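Long-range contact in Poly(beta-D-mannuronate) C5 epimerase (Pseudomonas syringae pv. tomato, PDB 4NK6), which epimerises beta-D-mannuronate to alpha-L-guluronate in the alginate polymer and helps shield the newly formed polymer from degradation as part of a periplasmic complex: residues A[29-34]-A[304-309]. Numbering follows the deposited sequence.
Sequences VLPDLS and NSFIFR
Pro31 stands its CG-CD side over one face of the Phe306 ring, its CG 3.8 Å from the ring centroid and only 8° off the normal, while its CD sits 3.7 Å from Phe306 CD2. The same CD also meets Phe308 CE1, so the proline bridges the two phenylalanines. Phe308 is the more enclosed ring. Its chi1 of 63° sets CG between the backbone N and the carbonyl carbon and lifts the ring toward residues 29-34, where Leu30 CB makes a CH-pi contact over one face and Leu33 meets it tip to tip, CD2 to CZ at 3.7 Å. The strand 306-308 belongs to a coil of the right-handed parallel beta-helix, and the extended N-terminal segment runs over the outside of that coil, its direction from Val29 to Leu33 71° from that of 306-309. Leu30 also touches Ile330 and Tyr333 of the next coil, and Leu33 reaches Ile281 and Ala283 of the preceding one. No hydrogen bond joins the two segments. Toward solvent the contact thins: the exposed Arg309 brings NH2 to 3.8 Å from Leu33 CD1, its guanidinium has Phe308 CD2 over one face, and its NE makes a long, weak ion pair with Glu284.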
loop_
_atom_site.group_PDB
_atom_site.type_symbol
_atom_site.label_atom_id
_atom_site.label_comp_id
_atom_site.label_asym_id
_atom_site.label_seq_id
_atom_site.Cartn_x
_atom_site.Cartn_y
_atom_site.Cartn_z
ATOM N N VAL A 29 7.636 19.257 -11.203
ATOM C CA VAL A 29 7.395 18.444 -12.386
ATOM C C VAL A 29 6.948 17.065 -11.932
ATOM O O VAL A 29 7.704 16.323 -11.304
ATOM C CB VAL A 29 8.660 18.325 -13.247
ATOM C CG1 VAL A 29 8.423 17.376 -14.416
ATOM C CG2 VAL A 29 9.088 19.697 -13.744
ATOM N N LEU A 30 5.700 16.732 -12.225
ATOM C CA LEU A 30 5.123 15.494 -11.728
ATOM C C LEU A 30 5.093 14.471 -12.855
ATOM O O LEU A 30 4.917 14.836 -14.010
ATOM C CB LEU A 30 3.719 15.752 -11.181
ATOM C CG LEU A 30 3.662 16.727 -10.003
ATOM C CD1 LEU A 30 2.229 17.075 -9.681
ATOM C CD2 LEU A 30 4.361 16.133 -8.785
ATOM N N PRO A 31 5.291 13.186 -12.516
ATOM C CA PRO A 31 5.305 12.113 -13.512
ATOM C C PRO A 31 4.024 12.113 -14.334
ATOM O O PRO A 31 2.941 12.369 -13.800
ATOM C CB PRO A 31 5.366 10.840 -12.657
ATOM C CG PRO A 31 5.977 11.277 -11.374
ATOM C CD PRO A 31 5.518 12.681 -11.150
ATOM N N ASP A 32 4.163 11.835 -15.623
ATOM C CA ASP A 32 3.032 11.703 -16.524
ATOM C C ASP A 32 2.299 10.404 -16.183
ATOM O O ASP A 32 2.931 9.375 -15.988
ATOM C CB ASP A 32 3.552 11.706 -17.968
ATOM C CG ASP A 32 2.477 11.418 -18.983
ATOM O OD1 ASP A 32 1.297 11.724 -18.717
ATOM O OD2 ASP A 32 2.817 10.883 -20.057
ATOM N N LEU A 33 0.973 10.461 -16.083
ATOM C CA LEU A 33 0.181 9.292 -15.695
ATOM C C LEU A 33 -0.555 8.671 -16.882
ATOM O O LEU A 33 -1.198 7.623 -16.748
ATOM C CB LEU A 33 -0.844 9.673 -14.626
ATOM C CG LEU A 33 -0.326 10.328 -13.346
ATOM C CD1 LEU A 33 -1.496 10.740 -12.462
ATOM C CD2 LEU A 33 0.603 9.382 -12.606
ATOM N N SER A 34 -0.460 9.324 -18.035
ATOM C CA SER A 34 -1.293 8.993 -19.189
ATOM C C SER A 34 -1.082 7.588 -19.756
ATOM O O SER A 34 -1.973 7.044 -20.410
ATOM C CB SER A 34 -1.125 10.041 -20.295
ATOM O OG SER A 34 0.162 9.961 -20.879
ATOM N N ASN A 304 12.187 9.695 -2.595
ATOM C CA ASN A 304 12.081 10.077 -3.999
ATOM C C ASN A 304 10.788 9.609 -4.644
ATOM O O ASN A 304 10.789 9.095 -5.764
ATOM C CB ASN A 304 13.294 9.543 -4.770
ATOM C CG ASN A 304 14.610 9.975 -4.134
ATOM O OD1 ASN A 304 14.720 11.091 -3.623
ATOM N ND2 ASN A 304 15.598 9.093 -4.145
ATOM N N SER A 305 9.691 9.791 -3.922
ATOM C CA SER A 305 8.383 9.349 -4.377
ATOM C C SER A 305 7.445 10.539 -4.572
ATOM O O SER A 305 7.793 11.691 -4.284
ATOM C CB SER A 305 7.787 8.343 -3.383
ATOM O OG SER A 305 8.581 7.166 -3.303
ATOM N N PHE A 306 6.252 10.255 -5.071
ATOM C CA PHE A 306 5.334 11.307 -5.444
ATOM C C PHE A 306 3.945 10.945 -4.986
ATOM O O PHE A 306 3.407 9.893 -5.347
ATOM C CB PHE A 306 5.321 11.504 -6.965
ATOM C CG PHE A 306 6.682 11.704 -7.578
ATOM C CD1 PHE A 306 7.487 10.618 -7.891
ATOM C CD2 PHE A 306 7.135 12.978 -7.890
ATOM C CE1 PHE A 306 8.736 10.798 -8.485
ATOM C CE2 PHE A 306 8.378 13.167 -8.488
ATOM C CZ PHE A 306 9.177 12.075 -8.788
ATOM N N ILE A 307 3.366 11.829 -4.188
ATOM C CA ILE A 307 2.019 11.642 -3.688
ATOM C C ILE A 307 1.204 12.836 -4.149
ATOM O O ILE A 307 1.325 13.924 -3.586
ATOM C CB ILE A 307 2.017 11.530 -2.143
ATOM C CG1 ILE A 307 2.894 10.350 -1.691
ATOM C CG2 ILE A 307 0.588 11.381 -1.621
ATOM C CD1 ILE A 307 3.094 10.265 -0.161
ATOM N N PHE A 308 0.402 12.658 -5.199
ATOM C CA PHE A 308 -0.270 13.812 -5.794
ATOM C C PHE A 308 -1.698 13.600 -6.293
ATOM O O PHE A 308 -2.060 12.521 -6.772
ATOM C CB PHE A 308 0.606 14.506 -6.859
ATOM C CG PHE A 308 0.942 13.650 -8.066
ATOM C CD1 PHE A 308 1.950 12.694 -8.006
ATOM C CD2 PHE A 308 0.286 13.840 -9.268
ATOM C CE1 PHE A 308 2.272 11.926 -9.116
ATOM C CE2 PHE A 308 0.611 13.081 -10.391
ATOM C CZ PHE A 308 1.603 12.121 -10.310
ATOM N N ARG A 309 -2.493 14.661 -6.169
ATOM C CA ARG A 309 -3.892 14.676 -6.597
ATOM C C ARG A 309 -4.748 13.539 -6.010
ATOM O O ARG A 309 -5.689 13.073 -6.641
ATOM C CB ARG A 309 -3.983 14.732 -8.128
ATOM C CG ARG A 309 -3.501 16.081 -8.684
ATOM C CD ARG A 309 -4.024 16.350 -10.075
ATOM N NE ARG A 309 -3.561 15.356 -11.038
ATOM C CZ ARG A 309 -2.441 15.470 -11.746
ATOM N NH1 ARG A 309 -1.658 16.542 -11.600
ATOM N NH2 ARG A 309 -2.105 14.512 -12.604
#